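Local atomic coordinates of FAD:protein FMN transferase (Vibrio cholerae, PDB entry 6NXI), a protein that probably transfers the FMN part of FAD onto a threonine hydroxyl of a target flavoprotein, releasing AMP, with magnesium as its cofactor. Residues M50-R54 with G107-E111; D96-L102 with R126-I132; L102-W106 with P118-L123. The contacts are given in a common frame with arbitrary orientation. Residues are numbered along the deposited sequence.

Interaction 1 (M50-R54 with G107-E111). With FAD (flavin-adenine dinucleotide), chain B.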
# COMPACT_ATOMS: atom_id res chain seq x y z
N MET A 50 2.81 -12.08 -6.46
CA MET A 50 2.10 -10.81 -6.70
C MET A 50 2.95 -9.70 -7.33
O MET A 50 2.38 -8.58 -7.48
CB MET A 50 1.46 -10.33 -5.38
CG MET A 50 0.27 -11.30 -5.01
SD MET A 50 -0.52 -10.87 -3.45
CE MET A 50 -0.04 -12.18 -2.33
N SER A 51 4.21 -9.95 -7.68
CA SER A 51 5.06 -8.93 -8.38
C SER A 51 4.63 -8.77 -9.85
O SER A 51 4.72 -9.73 -10.60
CB SER A 51 6.51 -9.22 -8.33
OG SER A 51 7.26 -8.16 -9.01
N THR A 52 4.26 -7.56 -10.26
CA THR A 52 4.06 -7.29 -11.71
C THR A 52 5.36 -7.35 -12.50
O THR A 52 5.26 -7.43 -13.75
CB THR A 52 3.39 -5.94 -11.94
OG1 THR A 52 4.20 -4.99 -11.22
CG2 THR A 52 1.94 -5.99 -11.52
N TYR A 53 6.53 -7.22 -11.85
CA TYR A 53 7.87 -7.07 -12.48
C TYR A 53 8.49 -8.45 -12.75
O TYR A 53 9.48 -8.51 -13.46
CB TYR A 53 8.79 -6.20 -11.62
CG TYR A 53 8.37 -4.75 -11.55
CD1 TYR A 53 8.96 -3.78 -12.36
CD2 TYR A 53 7.41 -4.38 -10.63
CE1 TYR A 53 8.58 -2.45 -12.22
CE2 TYR A 53 6.99 -3.07 -10.52
CZ TYR A 53 7.59 -2.11 -11.30
OH TYR A 53 7.14 -0.82 -11.11
N ARG A 54 8.00 -9.51 -12.09
CA ARG A 54 8.42 -10.90 -12.37
C ARG A 54 7.47 -11.53 -13.38
O ARG A 54 6.29 -11.64 -13.11
CB ARG A 54 8.50 -11.68 -11.06
CG ARG A 54 9.49 -11.09 -10.07
CD ARG A 54 9.74 -12.03 -8.89
NE ARG A 54 10.63 -11.37 -7.95
CZ ARG A 54 11.17 -11.90 -6.87
NH1 ARG A 54 10.85 -13.12 -6.47
NH2 ARG A 54 11.96 -11.13 -6.13
N GLY A 107 4.48 5.48 -16.87
CA GLY A 107 5.91 5.23 -16.61
C GLY A 107 6.18 4.66 -15.25
O GLY A 107 7.37 4.73 -14.83
N PHE A 108 5.19 4.13 -14.55
CA PHE A 108 5.34 3.71 -13.13
C PHE A 108 5.27 2.20 -12.96
O PHE A 108 5.09 1.75 -11.79
CB PHE A 108 4.32 4.45 -12.28
CG PHE A 108 4.51 5.94 -12.29
CD1 PHE A 108 5.57 6.49 -11.61
CD2 PHE A 108 3.62 6.77 -12.95
CE1 PHE A 108 5.73 7.86 -11.57
CE2 PHE A 108 3.79 8.14 -12.92
CZ PHE A 108 4.83 8.67 -12.21
N GLY A 109 5.31 1.47 -14.06
CA GLY A 109 5.25 -0.00 -14.00
C GLY A 109 6.44 -0.58 -14.74
O GLY A 109 7.47 0.07 -15.00
N PRO A 110 6.35 -1.86 -15.13
CA PRO A 110 7.46 -2.51 -15.80
C PRO A 110 7.67 -2.11 -17.25
O PRO A 110 8.74 -2.39 -17.82
CB PRO A 110 7.10 -4.00 -15.69
CG PRO A 110 6.03 -4.05 -14.61
CD PRO A 110 5.24 -2.77 -14.80
N GLU A 111 6.72 -1.37 -17.82
CA GLU A 111 6.78 -1.01 -19.24
C GLU A 111 7.75 0.17 -19.45
O GLU A 111 7.64 1.15 -18.73
CB GLU A 111 5.36 -0.66 -19.71
CG GLU A 111 5.27 -0.33 -21.18
CD GLU A 111 3.91 0.18 -21.62
OE1 GLU A 111 2.92 -0.00 -20.87
OE2 GLU A 111 3.84 0.76 -22.75
PA FAD B . 0.84 3.34 -2.92
O1A FAD B . 0.54 4.79 -2.77
O2A FAD B . 0.59 2.41 -1.80
O5B FAD B . 0.09 2.77 -4.21
C5B FAD B . 0.52 3.35 -5.47
C4B FAD B . 0.77 2.27 -6.50
O4B FAD B . -0.42 1.50 -6.79
C3B FAD B . 1.22 2.87 -7.84
O3B FAD B . 2.64 2.93 -7.89
C2B FAD B . 0.60 1.91 -8.87
O2B FAD B . 1.41 0.77 -9.05
C1B FAD B . -0.70 1.52 -8.19
N9A FAD B . -1.83 2.40 -8.39
C8A FAD B . -1.84 3.72 -8.86
N7A FAD B . -3.03 4.26 -8.78
C5A FAD B . -3.87 3.27 -8.30
C6A FAD B . -5.25 3.25 -8.04
N6A FAD B . -6.06 4.32 -8.17
N1A FAD B . -5.74 2.12 -7.51
C2A FAD B . -4.92 1.06 -7.35
N3A FAD B . -3.60 0.96 -7.56
C4A FAD B . -3.13 2.13 -8.05
N1 FAD B . 9.17 -1.99 -8.00
C2 FAD B . 10.26 -2.22 -8.80
O2 FAD B . 10.88 -1.26 -9.31
N3 FAD B . 10.72 -3.47 -9.04
C4 FAD B . 10.11 -4.59 -8.52
O4 FAD B . 10.53 -5.71 -8.77
C4X FAD B . 8.95 -4.39 -7.70
N5 FAD B . 8.34 -5.44 -7.20
C5X FAD B . 7.22 -5.23 -6.42
C6 FAD B . 6.53 -6.34 -5.89
C7 FAD B . 5.41 -6.21 -5.11
C7M FAD B . 4.72 -7.45 -4.57
C8 FAD B . 4.94 -4.91 -4.80
C8M FAD B . 3.71 -4.70 -3.96
C9 FAD B . 5.61 -3.80 -5.32
C9A FAD B . 6.75 -3.93 -6.12
N10 FAD B . 7.43 -2.84 -6.68
C10 FAD B . 8.55 -3.02 -7.48
C1' FAD B . 7.02 -1.46 -6.35
C2' FAD B . 5.81 -0.98 -7.07
O2' FAD B . 6.06 -0.91 -8.47
C3' FAD B . 5.45 0.43 -6.55
O3' FAD B . 6.45 1.38 -6.82
C4' FAD B . 5.23 0.51 -5.05
O4' FAD B . 4.55 -0.65 -4.62
C5' FAD B . 4.53 1.80 -4.66
O5' FAD B . 4.19 1.70 -3.25
P FAD B . 3.71 3.00 -2.49
O1P FAD B . 4.56 4.15 -2.79
O2P FAD B . 3.48 2.46 -1.09
O3P FAD B . 2.36 3.23 -3.29

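Interaction 2 (D96-L102 with R126-I132). With FAD (flavin-adenine dinucleotide), chain B.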
# COMPACT_ATOMS: atom_id res chain seq x y z
N ASP A 96 -8.50 0.99 -7.55
CA ASP A 96 -8.87 0.07 -8.65
C ASP A 96 -7.60 -0.60 -9.14
O ASP A 96 -6.91 -0.04 -9.91
CB ASP A 96 -9.66 0.78 -9.75
CG ASP A 96 -10.24 -0.21 -10.77
OD1 ASP A 96 -9.71 -1.34 -10.86
OD2 ASP A 96 -11.23 0.18 -11.46
N VAL A 97 -7.33 -1.81 -8.68
CA VAL A 97 -6.09 -2.55 -9.06
C VAL A 97 -6.09 -2.92 -10.55
O VAL A 97 -5.04 -3.37 -11.02
CB VAL A 97 -5.90 -3.76 -8.14
CG1 VAL A 97 -5.61 -3.29 -6.73
CG2 VAL A 97 -7.07 -4.74 -8.22
N THR A 98 -7.18 -2.70 -11.31
CA THR A 98 -7.13 -2.95 -12.78
C THR A 98 -6.60 -1.72 -13.51
O THR A 98 -6.58 -1.74 -14.74
CB THR A 98 -8.48 -3.36 -13.37
OG1 THR A 98 -9.33 -2.22 -13.38
CG2 THR A 98 -9.07 -4.49 -12.58
N VAL A 99 -6.04 -0.71 -12.82
CA VAL A 99 -5.44 0.46 -13.51
C VAL A 99 -4.02 0.13 -14.02
O VAL A 99 -3.32 1.05 -14.53
CB VAL A 99 -5.41 1.75 -12.67
CG1 VAL A 99 -6.79 2.31 -12.42
CG2 VAL A 99 -4.59 1.61 -11.41
N GLY A 100 -3.57 -1.11 -13.92
CA GLY A 100 -2.29 -1.55 -14.47
C GLY A 100 -1.91 -0.89 -15.79
O GLY A 100 -0.81 -0.34 -15.91
N PRO A 101 -2.72 -0.99 -16.85
CA PRO A 101 -2.37 -0.42 -18.16
C PRO A 101 -2.05 1.07 -18.07
O PRO A 101 -1.19 1.50 -18.86
CB PRO A 101 -3.61 -0.74 -19.03
CG PRO A 101 -4.22 -1.97 -18.35
CD PRO A 101 -4.03 -1.65 -16.89
N LEU A 102 -2.72 1.81 -17.18
CA LEU A 102 -2.52 3.28 -17.03
C LEU A 102 -1.27 3.55 -16.21
O LEU A 102 -0.47 4.41 -16.58
CB LEU A 102 -3.78 3.87 -16.38
CG LEU A 102 -5.07 3.70 -17.19
CD1 LEU A 102 -6.27 3.87 -16.33
CD2 LEU A 102 -5.11 4.70 -18.32
N ARG A 126 -5.99 2.76 -23.40
CA ARG A 126 -5.63 2.08 -22.14
C ARG A 126 -6.78 2.14 -21.14
O ARG A 126 -6.95 1.16 -20.41
CB ARG A 126 -4.38 2.73 -21.52
CG ARG A 126 -3.15 2.58 -22.39
CD ARG A 126 -2.35 1.33 -22.14
NE ARG A 126 -1.17 1.37 -22.99
CZ ARG A 126 0.10 1.17 -22.59
NH1 ARG A 126 0.39 0.93 -21.31
NH2 ARG A 126 1.07 1.17 -23.48
N ARG A 127 -7.49 3.25 -21.07
CA ARG A 127 -8.70 3.38 -20.22
C ARG A 127 -9.74 2.35 -20.63
O ARG A 127 -10.38 1.81 -19.72
CB ARG A 127 -9.30 4.78 -20.31
CG ARG A 127 -8.44 5.85 -19.67
CD ARG A 127 -8.95 7.22 -19.96
NE ARG A 127 -10.07 7.56 -19.12
CZ ARG A 127 -10.86 8.60 -19.38
NH1 ARG A 127 -10.70 9.33 -20.47
NH2 ARG A 127 -11.83 8.88 -18.53
N ALA A 128 -9.81 2.00 -21.91
CA ALA A 128 -10.85 1.07 -22.39
C ALA A 128 -10.59 -0.34 -21.85
O ALA A 128 -11.53 -1.15 -21.91
CB ALA A 128 -10.91 1.06 -23.89
N ILE A 129 -9.36 -0.66 -21.43
CA ILE A 129 -8.99 -2.01 -20.93
C ILE A 129 -8.75 -1.95 -19.42
O ILE A 129 -8.05 -2.81 -18.94
CB ILE A 129 -7.80 -2.59 -21.70
CG1 ILE A 129 -6.55 -1.69 -21.60
CG2 ILE A 129 -8.18 -2.86 -23.14
CD1 ILE A 129 -5.26 -2.34 -22.04
N THR A 130 -9.33 -0.98 -18.72
CA THR A 130 -9.30 -0.88 -17.24
C THR A 130 -10.73 -0.89 -16.70
O THR A 130 -11.68 -0.55 -17.42
CB THR A 130 -8.54 0.37 -16.78
OG1 THR A 130 -9.40 1.46 -17.09
CG2 THR A 130 -7.20 0.47 -17.46
N GLY A 131 -10.90 -1.34 -15.47
CA GLY A 131 -12.18 -1.27 -14.75
C GLY A 131 -12.38 -2.50 -13.92
O GLY A 131 -12.23 -3.61 -14.47
N ILE A 132 -12.63 -2.28 -12.63
CA ILE A 132 -12.81 -3.34 -11.61
C ILE A 132 -13.92 -4.29 -12.07
O ILE A 132 -13.87 -5.45 -11.65
CB ILE A 132 -13.10 -2.69 -10.24
CG1 ILE A 132 -12.84 -3.67 -9.09
CG2 ILE A 132 -14.49 -2.11 -10.18
CD1 ILE A 132 -11.40 -3.96 -8.83
PA FAD B . 0.84 3.34 -2.92
O1A FAD B . 0.54 4.79 -2.77
O2A FAD B . 0.59 2.41 -1.80
O5B FAD B . 0.09 2.77 -4.21
C5B FAD B . 0.52 3.35 -5.47
C4B FAD B . 0.77 2.27 -6.50
O4B FAD B . -0.42 1.50 -6.79
C3B FAD B . 1.22 2.87 -7.84
O3B FAD B . 2.64 2.93 -7.89
C2B FAD B . 0.60 1.91 -8.87
O2B FAD B . 1.41 0.77 -9.05
C1B FAD B . -0.70 1.52 -8.19
N9A FAD B . -1.83 2.40 -8.39
C8A FAD B . -1.84 3.72 -8.86
N7A FAD B . -3.03 4.26 -8.78
C5A FAD B . -3.87 3.27 -8.30
C6A FAD B . -5.25 3.25 -8.04
N6A FAD B . -6.06 4.32 -8.17
N1A FAD B . -5.74 2.12 -7.51
C2A FAD B . -4.92 1.06 -7.35
N3A FAD B . -3.60 0.96 -7.56
C4A FAD B . -3.13 2.13 -8.05
N1 FAD B . 9.17 -1.99 -8.00
C2 FAD B . 10.26 -2.22 -8.80
O2 FAD B . 10.88 -1.26 -9.31
N3 FAD B . 10.72 -3.47 -9.04
C4 FAD B . 10.11 -4.59 -8.52
O4 FAD B . 10.53 -5.71 -8.77
C4X FAD B . 8.95 -4.39 -7.70
N5 FAD B . 8.34 -5.44 -7.20
C5X FAD B . 7.22 -5.23 -6.42
C6 FAD B . 6.53 -6.34 -5.89
C7 FAD B . 5.41 -6.21 -5.11
C7M FAD B . 4.72 -7.45 -4.57
C8 FAD B . 4.94 -4.91 -4.80
C8M FAD B . 3.71 -4.70 -3.96
C9 FAD B . 5.61 -3.80 -5.32
C9A FAD B . 6.75 -3.93 -6.12
N10 FAD B . 7.43 -2.84 -6.68
C10 FAD B . 8.55 -3.02 -7.48
C1' FAD B . 7.02 -1.46 -6.35
C2' FAD B . 5.81 -0.98 -7.07
O2' FAD B . 6.06 -0.91 -8.47
C3' FAD B . 5.45 0.43 -6.55
O3' FAD B . 6.45 1.38 -6.82
C4' FAD B . 5.23 0.51 -5.05
O4' FAD B . 4.55 -0.65 -4.62
C5' FAD B . 4.53 1.80 -4.66
O5' FAD B . 4.19 1.70 -3.25
P FAD B . 3.71 3.00 -2.49
O1P FAD B . 4.56 4.15 -2.79
O2P FAD B . 3.48 2.46 -1.09
O3P FAD B . 2.36 3.23 -3.29
O HOH W 1 -6.64 -3.62 -16.68

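Interaction 3 (L102-W106 with P118-L123). With FAD (flavin-adenine dinucleotide), chain B.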
# COMPACT_ATOMS: atom_id res chain seq x y z
N LEU A 102 -2.72 1.81 -17.18
CA LEU A 102 -2.52 3.28 -17.03
C LEU A 102 -1.27 3.55 -16.21
O LEU A 102 -0.47 4.41 -16.58
CB LEU A 102 -3.78 3.87 -16.38
CG LEU A 102 -5.07 3.70 -17.19
CD1 LEU A 102 -6.27 3.87 -16.33
CD2 LEU A 102 -5.11 4.70 -18.32
N VAL A 103 -1.06 2.80 -15.14
CA VAL A 103 0.20 2.93 -14.36
C VAL A 103 1.39 2.72 -15.31
O VAL A 103 2.38 3.46 -15.29
CB VAL A 103 0.21 1.91 -13.22
CG1 VAL A 103 1.56 1.81 -12.54
CG2 VAL A 103 -0.91 2.19 -12.21
N ASN A 104 1.29 1.71 -16.16
CA ASN A 104 2.36 1.34 -17.09
C ASN A 104 2.49 2.45 -18.13
O ASN A 104 3.63 2.88 -18.37
CB ASN A 104 2.09 -0.01 -17.73
CG ASN A 104 2.13 -1.16 -16.75
OD1 ASN A 104 2.44 -0.98 -15.58
ND2 ASN A 104 1.68 -2.33 -17.20
N LEU A 105 1.39 2.95 -18.68
CA LEU A 105 1.43 4.05 -19.68
C LEU A 105 2.22 5.25 -19.14
O LEU A 105 2.99 5.87 -19.91
CB LEU A 105 0.00 4.43 -20.06
CG LEU A 105 -0.12 5.55 -21.10
CD1 LEU A 105 0.33 5.08 -22.48
CD2 LEU A 105 -1.54 6.07 -21.16
N TRP A 106 1.94 5.65 -17.91
CA TRP A 106 2.50 6.89 -17.34
C TRP A 106 3.95 6.71 -16.88
O TRP A 106 4.52 7.69 -16.44
CB TRP A 106 1.57 7.42 -16.26
CG TRP A 106 0.33 8.01 -16.85
CD1 TRP A 106 -0.94 7.51 -16.81
CD2 TRP A 106 0.24 9.20 -17.66
NE1 TRP A 106 -1.79 8.31 -17.51
CE2 TRP A 106 -1.11 9.36 -18.01
CE3 TRP A 106 1.17 10.18 -18.00
CZ2 TRP A 106 -1.56 10.44 -18.77
CZ3 TRP A 106 0.72 11.26 -18.74
CH2 TRP A 106 -0.62 11.36 -19.11
N PRO A 118 1.71 10.71 -23.34
CA PRO A 118 0.78 9.92 -24.15
C PRO A 118 -0.28 10.80 -24.83
O PRO A 118 -0.72 11.74 -24.23
CB PRO A 118 0.05 9.04 -23.14
CG PRO A 118 0.83 9.13 -21.88
CD PRO A 118 1.71 10.36 -21.92
N THR A 119 -0.65 10.47 -26.05
CA THR A 119 -1.75 11.10 -26.79
C THR A 119 -3.07 10.74 -26.10
O THR A 119 -3.14 9.71 -25.39
CB THR A 119 -1.77 10.71 -28.27
OG1 THR A 119 -2.13 9.34 -28.41
CG2 THR A 119 -0.44 10.92 -28.97
N ASP A 120 -4.08 11.56 -26.33
CA ASP A 120 -5.45 11.28 -25.84
C ASP A 120 -5.90 9.94 -26.44
O ASP A 120 -6.56 9.16 -25.73
CB ASP A 120 -6.41 12.44 -26.16
CG ASP A 120 -6.34 13.58 -25.15
OD1 ASP A 120 -5.37 13.67 -24.40
OD2 ASP A 120 -7.26 14.42 -25.16
N GLU A 121 -5.48 9.62 -27.67
CA GLU A 121 -5.88 8.33 -28.29
C GLU A 121 -5.23 7.15 -27.57
O GLU A 121 -5.93 6.14 -27.33
CB GLU A 121 -5.53 8.26 -29.77
CG GLU A 121 -6.39 9.18 -30.59
CD GLU A 121 -5.93 10.62 -30.70
OE1 GLU A 121 -5.02 11.07 -29.91
OE2 GLU A 121 -6.46 11.30 -31.59
N GLU A 122 -3.94 7.21 -27.25
CA GLU A 122 -3.26 6.12 -26.50
C GLU A 122 -3.89 6.01 -25.11
O GLU A 122 -4.07 4.86 -24.60
CB GLU A 122 -1.75 6.36 -26.39
CG GLU A 122 -1.02 5.15 -25.80
CD GLU A 122 0.50 5.11 -25.84
OE1 GLU A 122 1.11 6.17 -25.64
OE2 GLU A 122 1.07 4.00 -26.02
N LEU A 123 -4.14 7.17 -24.49
CA LEU A 123 -4.72 7.16 -23.12
C LEU A 123 -6.08 6.44 -23.20
O LEU A 123 -6.36 5.56 -22.38
CB LEU A 123 -4.86 8.59 -22.61
CG LEU A 123 -5.57 8.76 -21.29
CD1 LEU A 123 -4.84 7.98 -20.21
CD2 LEU A 123 -5.67 10.22 -20.90
PA FAD B . 0.84 3.34 -2.92
O1A FAD B . 0.54 4.79 -2.77
O2A FAD B . 0.59 2.41 -1.80
O5B FAD B . 0.09 2.77 -4.21
C5B FAD B . 0.52 3.35 -5.47
C4B FAD B . 0.77 2.27 -6.50
O4B FAD B . -0.42 1.50 -6.79
C3B FAD B . 1.22 2.87 -7.84
O3B FAD B . 2.64 2.93 -7.89
C2B FAD B . 0.60 1.91 -8.87
O2B FAD B . 1.41 0.77 -9.05
C1B FAD B . -0.70 1.52 -8.19
N9A FAD B . -1.83 2.40 -8.39
C8A FAD B . -1.84 3.72 -8.86
N7A FAD B . -3.03 4.26 -8.78
C5A FAD B . -3.87 3.27 -8.30
C6A FAD B . -5.25 3.25 -8.04
N6A FAD B . -6.06 4.32 -8.17
N1A FAD B . -5.74 2.12 -7.51
C2A FAD B . -4.92 1.06 -7.35
N3A FAD B . -3.60 0.96 -7.56
C4A FAD B . -3.13 2.13 -8.05
N1 FAD B . 9.17 -1.99 -8.00
C2 FAD B . 10.26 -2.22 -8.80
O2 FAD B . 10.88 -1.26 -9.31
N3 FAD B . 10.72 -3.47 -9.04
C4 FAD B . 10.11 -4.59 -8.52
O4 FAD B . 10.53 -5.71 -8.77
C4X FAD B . 8.95 -4.39 -7.70
N5 FAD B . 8.34 -5.44 -7.20
C5X FAD B . 7.22 -5.23 -6.42
C6 FAD B . 6.53 -6.34 -5.89
C7 FAD B . 5.41 -6.21 -5.11
C7M FAD B . 4.72 -7.45 -4.57
C8 FAD B . 4.94 -4.91 -4.80
C8M FAD B . 3.71 -4.70 -3.96
C9 FAD B . 5.61 -3.80 -5.32
C9A FAD B . 6.75 -3.93 -6.12
N10 FAD B . 7.43 -2.84 -6.68
C10 FAD B . 8.55 -3.02 -7.48
C1' FAD B . 7.02 -1.46 -6.35
C2' FAD B . 5.81 -0.98 -7.07
O2' FAD B . 6.06 -0.91 -8.47
C3' FAD B . 5.45 0.43 -6.55
O3' FAD B . 6.45 1.38 -6.82
C4' FAD B . 5.23 0.51 -5.05
O4' FAD B . 4.55 -0.65 -4.62
C5' FAD B . 4.53 1.80 -4.66
O5' FAD B . 4.19 1.70 -3.25
P FAD B . 3.71 3.00 -2.49
O1P FAD B . 4.56 4.15 -2.79
O2P FAD B . 3.48 2.46 -1.09
O3P FAD B . 2.36 3.23 -3.29

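Interaction 1 (M50-R54 with G107-E111)
Tyr53 supplies most of the 50-54 side of this contact, and Pro110 most of the other. The Tyr53 side chain is in the m rotamer at chi1, with chi2 near -98°, and the ring is held between a proline and the flavin. Over one face lies Pro110. Its CG is 3.8 Å from the ring centroid and 14° off the normal, a CH-pi contact. Over the opposite face lies C4 of the FAD isoalloxazine. The ring therefore lies between the flavin and Pro110. At its tip, Tyr53 OH is 2.9 Å from O2' of the FAD ribityl chain and 3.5 Å from CA of Gly109. Thr52 O is 3.6 Å from Pro110 CG. With chi1 in p, Thr52 OG1 is 4.0 Å from the same Pro110 CG. Ser51, t at chi1, folds its hydroxyl back: Ser51 OG accepts from Tyr53 N at 3.1 Å. This ST turn shapes the backbone just before the tyrosine. Ser51 OG also lies 3.4 Å from flavin N5. Segment 50-54 lies in the connection between helix 32-50 and helix 58-64, and segment 107-111 follows helix 100-105. Thr52 and Pro110 both pack on Tyr150, while Met50 reaches helices 75-90 and 157-171.

Interaction 2 (D96-L102 with R126-I132)
Pro101 lays its ring against Ile129 and Thr130, with Pro101 CB 3.8 Å from Ile129 CD1 and Pro101 CD 3.9 Å from Thr130 CG2. Leu102 extends this apolar patch. Its CD1 is 3.7 Å from Thr130 CG2, and its CD2 is 3.8 Å from Arg126 CB. Pro101 O meets the edge of the Arg126 guanidinium: Arg126 NH1 donates to it at 3.0 Å. The same guanidinium forms a salt bridge with Glu111. At the other end hydrogen bonds join the backbone of 131-132 to side chains, with Ile132 also packed there. Gly131 N donates to Thr98 OG1 at 2.8 Å, and Ile132 N makes a weak bond to Asp96 OD2 at 3.1 Å. Gly131 has phi near 143°, where a side chain would collide with the preceding carbonyl. A water bridges the middle, 2.7 Å from Thr98 O and 2.8 Å from Ile129 O. Segment 126-132 leaves its helix through a type I turn from Arg127 to Thr130. In segment 96-102, Asp96 OD1 accepts from Thr98 N at 2.9 Å and from Thr98 OG1 at 2.7 Å. The first bond closes an Asx turn just before helix 100-105. This turn belongs to the adenine end of the FAD pocket: Asp96 N donates to N1A of FAD at 3.0 Å, and Val99 CG2 lies 3.6 Å from C5A of the same ring.

Interaction 3 (L102-W106 with P118-L123)
Two short helices, 100-105 and 120-127, pack here through leucines, with an N-cap at the start of the second. No hydrogen bond crosses between the segments, so the contact is held by side-chain packing. Pro118 comes first and does much of the work. It lies over one face of the Trp106 indole: Pro118 CG is 3.8 Å from the centroid of the six-membered ring and 13° off its normal, a CH-pi contact. The same Pro118 CG also reaches Leu105 CG at 3.8 Å. The proline thus touches both the tryptophan and the leucine. Thr119 follows as the N-cap. Its OG1 accepts from Glu122 N at 3.0 Å, which satisfies a backbone amide in the first turn of helix 120-127. Asp120 does not touch segment 102-106; it forms a salt bridge with Arg249. Glu122, in the first turn, meets the first helix with the base of its carboxylate. Glu122 CD is 3.4 Å from Leu105 CD1, while its charge is paired with Arg113. Leu123 completes the contact from the buried side of its helix. Leu123 CD1 is 3.9 Å from Leu105 CD2 and 4.1 Å from Trp106 NE1. That indole nitrogen is hydrogen-bonded to the carbonyl of Gly248, so the tryptophan is also fixed from beyond the two helices. On the flank of helix 100-105 that points to the cofactor, Val103 CG1 is 3.6 Å from FAD O2B. Further back along that helix, Leu102 CD2 meets Leu123 CD1 at 3.8 Å.

All three contacts gather around helix 100-105, and each touches FAD. Interactions 2 and 3 lie closest, with centres about 11 Å apart. They share Leu102 and both join helix 100-105 to helix 120-127. In sequence, apart from the shared Leu102, interaction 3 falls between the two segments of interaction 2. Interaction 1 is about 14 Å from interaction 2 and 16 Å from interaction 3, centre to centre. Its segments alternate with theirs, because 50-54 comes first and 107-111 directly follows the helix. A salt bridge between Glu111 OE1 and Arg126 NH1, 2.7 Å long, ties interactions 1 and 2. Together they connect the flavin end of the pocket with its adenine end.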